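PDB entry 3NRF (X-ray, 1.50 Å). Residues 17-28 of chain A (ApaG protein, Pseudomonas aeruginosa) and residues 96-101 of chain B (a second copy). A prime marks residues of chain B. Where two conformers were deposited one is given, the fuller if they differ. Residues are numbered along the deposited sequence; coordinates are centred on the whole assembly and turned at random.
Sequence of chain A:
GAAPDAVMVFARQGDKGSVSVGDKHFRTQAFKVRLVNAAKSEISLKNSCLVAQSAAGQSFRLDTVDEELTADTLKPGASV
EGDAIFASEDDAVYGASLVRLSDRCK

Chain A (17-28) GSVSVGDKHFRT
Chain B, residues 96-101: ASLVRL

The contact between two copies of ApaG is a β-hairpin laid against a strand of its neighbour, a packing of side chains and water rather than a shared sheet, closed at both ends by arginines. The hairpin pairs strand 17-21 with strand 24-28 through a type II′ turn from Val21 to Lys24. Gly22 takes phi/psi 61/-123 and Asp23 -94/0; the remaining residues are extended. Three reciprocal backbone pairs fix its register: Gly17 N to Thr28 O and Thr28 N to Gly17 O (both 2.9 Å), Val19 N to Phe26 O (2.9 Å) and Phe26 N to Val19 O (3.0 Å), Val21 N to Lys24 O (2.8 Å) and Lys24 N to Val21 O (2.9 Å).

The partner strand, running through Val99′ to Leu101′ and onward, points in nearly the same direction as strand 17-21, crossing at -25° with a closest axial approach of 6.4 Å. The CA atoms of Ser18 and Leu98′ lie 5.6 Å apart, those of Ser20 and Arg100′ 5.8 Å. No backbone hydrogen bond joins these strands; instead, alternation turns Ser18 and Ser20 toward the neighbour and Val19 and Val21 away. The serines pack closely: Ser20 CB lies 3.3 Å from Val99′ O. Ser18 (chi1 p) accepts a weak hydrogen bond from Val99′ N to its OG (3.5 Å), and its OG also donates to water 1 (2.7 Å), which in turn donates to Val99′ O (2.7 Å). Ser20 (chi1 t) repeats the theme, its OG meeting water 2 at 2.9 Å while that water accepts from Leu101′ N at 3.0 Å.

Leu98′ (t, p) supplies the apolar component. Its CD1 reaches Ser20 CB at 3.9 Å, and its CD2 sits over one face of the His25 ring (chi1 p, chi2 -116°), 4.0 Å from the centroid in a CH-pi contact.

Charged groups complete the ends. Arg27 (chi1 -84°, then p, t, chi4 -158°) starts sideways but brings its guanidinium to Ser97′ (chi1 p): NE donates to Ser97′ O (2.8 Å), and NH2 to Ser97′ OG (2.8 Å), which lies at the guanidinium edge. At the turn, Arg100′ (p, t, m, chi4 167°) reaches Asp23 (chi1 m, chi2 -41°). Their salt bridge is nearly linear at the proton, with Arg100′ NH2 2.8 Å from Asp23 OD1 and an angle of 166°, whereas Gly22 O lies over the guanidinium face, 3.4 Å from Arg100′ NH2, at an angle too poor for bonding. Proximity alone therefore does not make a hydrogen bond.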

ATOM      1  N   GLY A  17       8.148   3.508   8.747  1.00 17.02           N
ATOM      2  CA  GLY A  17       8.440   4.685   9.512  1.00 19.22           C
ATOM      3  C   GLY A  17       9.899   5.080   9.524  1.00 17.54           C
ATOM      4  O   GLY A  17      10.744   4.497   8.828  1.00 15.71           O
ATOM      5  N   SER A  18      10.160   6.090  10.346  1.00 13.91           N
ATOM      6  CA  SER A  18      11.526   6.623  10.529  1.00 14.73           C
ATOM      7  C   SER A  18      11.717   7.314  11.855  1.00 17.16           C
ATOM      8  O   SER A  18      10.767   7.745  12.505  1.00 16.10           O
ATOM      9  CB  SER A  18      11.958   7.541   9.366  1.00 16.15           C
ATOM     10  OG  SER A  18      11.220   8.749   9.342  1.00 16.39           O
ATOM     11  N   VAL A  19      12.965   7.382  12.277  1.00 14.75           N
ATOM     12  CA  VAL A  19      13.362   8.083  13.482  1.00 16.53           C
ATOM     13  C   VAL A  19      14.572   8.924  13.146  1.00 18.67           C
ATOM     14  O   VAL A  19      15.509   8.459  12.537  1.00 17.16           O
ATOM     15  CB  VAL A  19      13.705   7.096  14.660  1.00 18.85           C
ATOM     16  CG1 VAL A  19      14.133   7.903  15.920  1.00 24.68           C
ATOM     17  CG2 VAL A  19      12.539   6.132  14.910  1.00 21.82           C
ATOM     18  N   SER A  20      14.550  10.183  13.521  1.00 14.86           N
ATOM     19  CA  SER A  20      15.592  11.109  13.255  1.00 17.75           C
ATOM     20  C   SER A  20      15.929  11.908  14.504  1.00 19.23           C
ATOM     21  O   SER A  20      15.037  12.445  15.161  1.00 19.03           O
ATOM     22  CB  SER A  20      15.160  12.081  12.121  1.00 23.15           C
ATOM     23  OG  SER A  20      16.092  13.079  11.858  1.00 23.56           O
ATOM     24  N   VAL A  21      17.217  11.960  14.837  1.00 15.38           N
ATOM     25  CA  VAL A  21      17.720  12.839  15.884  1.00 18.23           C
ATOM     26  C   VAL A  21      18.963  13.526  15.320  1.00 19.34           C
ATOM     27  O   VAL A  21      20.030  12.926  15.212  1.00 20.25           O
ATOM     28  CB  VAL A  21      18.079  12.065  17.169  1.00 25.67           C
ATOM     29  CG1 VAL A  21      18.321  13.060  18.287  1.00 30.29           C
ATOM     30  CG2 VAL A  21      16.965  11.073  17.531  1.00 30.52           C
ATOM     31  N   GLY A  22      18.829  14.790  14.942  1.00 18.22           N
ATOM     32  CA  GLY A  22      19.904  15.518  14.298  1.00 20.03           C
ATOM     33  C   GLY A  22      20.231  14.785  13.007  1.00 18.54           C
ATOM     34  O   GLY A  22      19.349  14.490  12.215  1.00 20.44           O
ATOM     35  N   ASP A  23      21.487  14.377  12.872  1.00 17.07           N
ATOM     36  CA  ASP A  23      21.977  13.677  11.672  1.00 17.73           C
ATOM     37  C   ASP A  23      21.940  12.180  11.806  1.00 19.86           C
ATOM     38  O   ASP A  23      22.342  11.433  10.885  1.00 21.67           O
ATOM     39  CB  ASP A  23      23.393  14.181  11.326  1.00 18.27           C
ATOM     40  CG  ASP A  23      23.378  15.598  10.894  1.00 21.78           C
ATOM     41  OD1 ASP A  23      22.435  15.896  10.149  1.00 26.63           O
ATOM     42  OD2 ASP A  23      24.223  16.434  11.311  1.00 24.86           O
ATOM     43  N   LYS A  24      21.483  11.701  12.969  1.00 14.67           N
ATOM     44  CA  LYS A  24      21.317  10.261  13.177  1.00 16.71           C
ATOM     45  C   LYS A  24      19.921   9.840  12.826  1.00 14.23           C
ATOM     46  O   LYS A  24      18.925  10.524  13.205  1.00 16.98           O
ATOM     47  CB  LYS A  24      21.559   9.927  14.655  1.00 18.97           C
ATOM     48  CG  LYS A  24      22.925  10.202  15.133  1.00 18.67           C
ATOM     49  CD  LYS A  24      23.089   9.688  16.548  1.00 22.52           C
ATOM     50  CE  LYS A  24      24.439  10.001  17.073  1.00 26.17           C
ATOM     51  NZ  LYS A  24      24.598   9.552  18.492  1.00 25.88           N
ATOM     52  N   HIS A  25      19.795   8.724  12.132  1.00 13.61           N
ATOM     53  CA  HIS A  25      18.481   8.268  11.800  1.00 14.30           C
ATOM     54  C   HIS A  25      18.432   6.807  11.436  1.00 14.30           C
ATOM     55  O   HIS A  25      19.477   6.165  11.153  1.00 15.86           O
ATOM     56  CB  HIS A  25      17.936   9.071  10.617  1.00 15.09           C
ATOM     57  CG  HIS A  25      18.796   9.030   9.387  1.00 16.37           C
ATOM     58  ND1 HIS A  25      19.393  10.155   8.874  1.00 17.53           N
ATOM     59  CD2 HIS A  25      19.171   7.996   8.585  1.00 16.84           C
ATOM     60  CE1 HIS A  25      20.094   9.819   7.802  1.00 16.25           C
ATOM     61  NE2 HIS A  25      19.978   8.523   7.606  1.00 16.72           N
ATOM     62  N   PHE A  26      17.215   6.272  11.410  1.00 13.28           N
ATOM     63  CA  PHE A  26      16.965   4.952  10.870  1.00 14.15           C
ATOM     64  C   PHE A  26      15.531   4.844  10.382  1.00 14.87           C
ATOM     65  O   PHE A  26      14.662   5.674  10.743  1.00 16.02           O
ATOM     66  CB  PHE A  26      17.345   3.759  11.829  1.00 15.74           C
ATOM     67  CG  PHE A  26      16.590   3.708  13.143  1.00 15.26           C
ATOM     68  CD1 PHE A  26      17.043   4.436  14.241  1.00 22.46           C
ATOM     69  CD2 PHE A  26      15.429   2.947  13.278  1.00 18.96           C
ATOM     70  CE1 PHE A  26      16.351   4.384  15.467  1.00 19.55           C
ATOM     71  CE2 PHE A  26      14.743   2.893  14.495  1.00 18.54           C
ATOM     72  CZ  PHE A  26      15.197   3.626  15.566  1.00 20.69           C
ATOM     73  N   ARG A  27      15.318   3.826   9.558  1.00 14.07           N
ATOM     74  CA  ARG A  27      14.018   3.535   8.993  1.00 14.51           C
ATOM     75  C   ARG A  27      13.527   2.269   9.669  1.00 18.23           C
ATOM     76  O   ARG A  27      14.329   1.432  10.108  1.00 15.29           O
ATOM     77  CB  ARG A  27      14.094   3.282   7.493  1.00 13.62           C
ATOM     78  CG  ARG A  27      14.068   4.565   6.643  1.00 14.12           C
ATOM     79  CD  ARG A  27      15.306   5.421   6.825  1.00 15.19           C
ATOM     80  NE  ARG A  27      15.285   6.449   5.777  1.00 15.95           N
ATOM     81  CZ  ARG A  27      16.339   7.117   5.320  1.00 17.72           C
ATOM     82  NH1 ARG A  27      17.549   6.845   5.771  1.00 14.19           N
ATOM     83  NH2 ARG A  27      16.164   8.030   4.343  1.00 16.61           N
ATOM     84  N   THR A  28      12.208   2.154   9.743  1.00 14.78           N
ATOM     85  CA  THR A  28      11.534   0.956  10.291  1.00 14.60           C
ATOM     86  C   THR A  28      10.501   0.395   9.343  1.00 17.62           C
ATOM     87  O   THR A  28       9.819   1.113   8.607  1.00 17.06           O
ATOM     88  CB  THR A  28      10.846   1.276  11.603  1.00 18.01           C
ATOM     89  OG1 THR A  28       9.899   2.351  11.388  1.00 18.09           O
ATOM     90  CG2 THR A  28      11.836   1.685  12.655  1.00 18.19           C
TER
ATOM     91  N   ALA B  96       9.955   9.475  -0.218  1.00 21.25           N
ATOM     92  CA  ALA B  96      10.368  10.150   1.045  1.00 17.69           C
ATOM     93  C   ALA B  96      10.388   9.047   2.123  1.00 19.53           C
ATOM     94  O   ALA B  96       9.396   8.340   2.321  1.00 29.43           O
ATOM     95  CB  ALA B  96       9.435  11.229   1.425  1.00 17.93           C
ATOM     96  N   SER B  97      11.497   8.924   2.806  1.00 16.80           N
ATOM     97  CA  SER B  97      11.693   7.843   3.758  1.00 19.73           C
ATOM     98  C   SER B  97      12.265   8.345   5.078  1.00 16.40           C
ATOM     99  O   SER B  97      12.691   7.584   5.927  1.00 16.89           O
ATOM    100  CB  SER B  97      12.604   6.791   3.152  1.00 18.91           C
ATOM    101  OG  SER B  97      13.896   7.292   2.816  1.00 16.44           O
ATOM    102  N   LEU B  98      12.270   9.654   5.243  1.00 14.57           N
ATOM    103  CA  LEU B  98      12.804  10.306   6.442  1.00 15.32           C
ATOM    104  C   LEU B  98      12.088  11.617   6.644  1.00 16.02           C
ATOM    105  O   LEU B  98      11.876  12.343   5.665  1.00 16.52           O
ATOM    106  CB  LEU B  98      14.303  10.550   6.289  1.00 16.73           C
ATOM    107  CG  LEU B  98      15.019  11.126   7.493  1.00 18.53           C
ATOM    108  CD1 LEU B  98      14.935  10.180   8.704  1.00 18.82           C
ATOM    109  CD2 LEU B  98      16.465  11.399   7.090  1.00 21.31           C
ATOM    110  N   VAL B  99      11.666  11.890   7.869  1.00 15.29           N
ATOM    111  CA  VAL B  99      11.165  13.190   8.296  1.00 13.22           C
ATOM    112  C   VAL B  99      12.173  13.691   9.336  1.00 15.44           C
ATOM    113  O   VAL B  99      12.543  13.012  10.317  1.00 14.63           O
ATOM    114  CB  VAL B  99       9.732  13.168   8.844  1.00 13.60           C
ATOM    115  CG1 VAL B  99       9.305  14.548   9.225  1.00 16.22           C
ATOM    116  CG2 VAL B  99       8.808  12.606   7.756  1.00 18.49           C
ATOM    117  N   ARG B 100      12.635  14.904   9.121  1.00 14.51           N
ATOM    118  CA  ARG B 100      13.597  15.504  10.022  0.67 18.05           C
ATOM    119  C   ARG B 100      13.347  16.999  10.177  1.00 16.93           C
ATOM    120  O   ARG B 100      12.493  17.601   9.489  1.00 19.36           O
ATOM    121  CB  ARG B 100      15.054  15.188   9.581  0.67 25.42           C
ATOM    122  CG  ARG B 100      15.446  15.475   8.130  0.67 27.95           C
ATOM    123  CD  ARG B 100      16.943  15.110   7.879  0.67 27.12           C
ATOM    124  NE  ARG B 100      17.840  15.961   8.647  0.67 31.21           N
ATOM    125  CZ  ARG B 100      19.152  15.766   8.844  0.67 29.06           C
ATOM    126  NH1 ARG B 100      19.790  14.697   8.351  0.67 25.70           N
ATOM    127  NH2 ARG B 100      19.823  16.653   9.570  0.67 25.92           N
ATOM    128  N   LEU B 101      14.075  17.588  11.106  1.00 18.19           N
ATOM    129  CA  LEU B 101      13.991  19.021  11.326  1.00 17.55           C
ATOM    130  C   LEU B 101      15.111  19.703  10.507  1.00 21.36           C
ATOM    131  O   LEU B 101      16.169  19.110  10.255  1.00 22.25           O
ATOM    132  CB  LEU B 101      14.125  19.342  12.784  1.00 21.76           C
ATOM    133  CG  LEU B 101      12.903  19.087  13.666  1.00 21.12           C
ATOM    134  CD1 LEU B 101      13.345  19.227  15.113  1.00 25.22           C
ATOM    135  CD2 LEU B 101      11.745  20.064  13.378  1.00 24.49           C
TER
HETATM  136  O   HOH W   1      11.607  10.615  11.271  1.00 14.56           O
HETATM  137  O   HOH W   2      15.781  15.771  12.761  1.00 20.33           O
HETATM  138  O   HOH W   3      21.844  12.540   8.220  1.00 48.87           O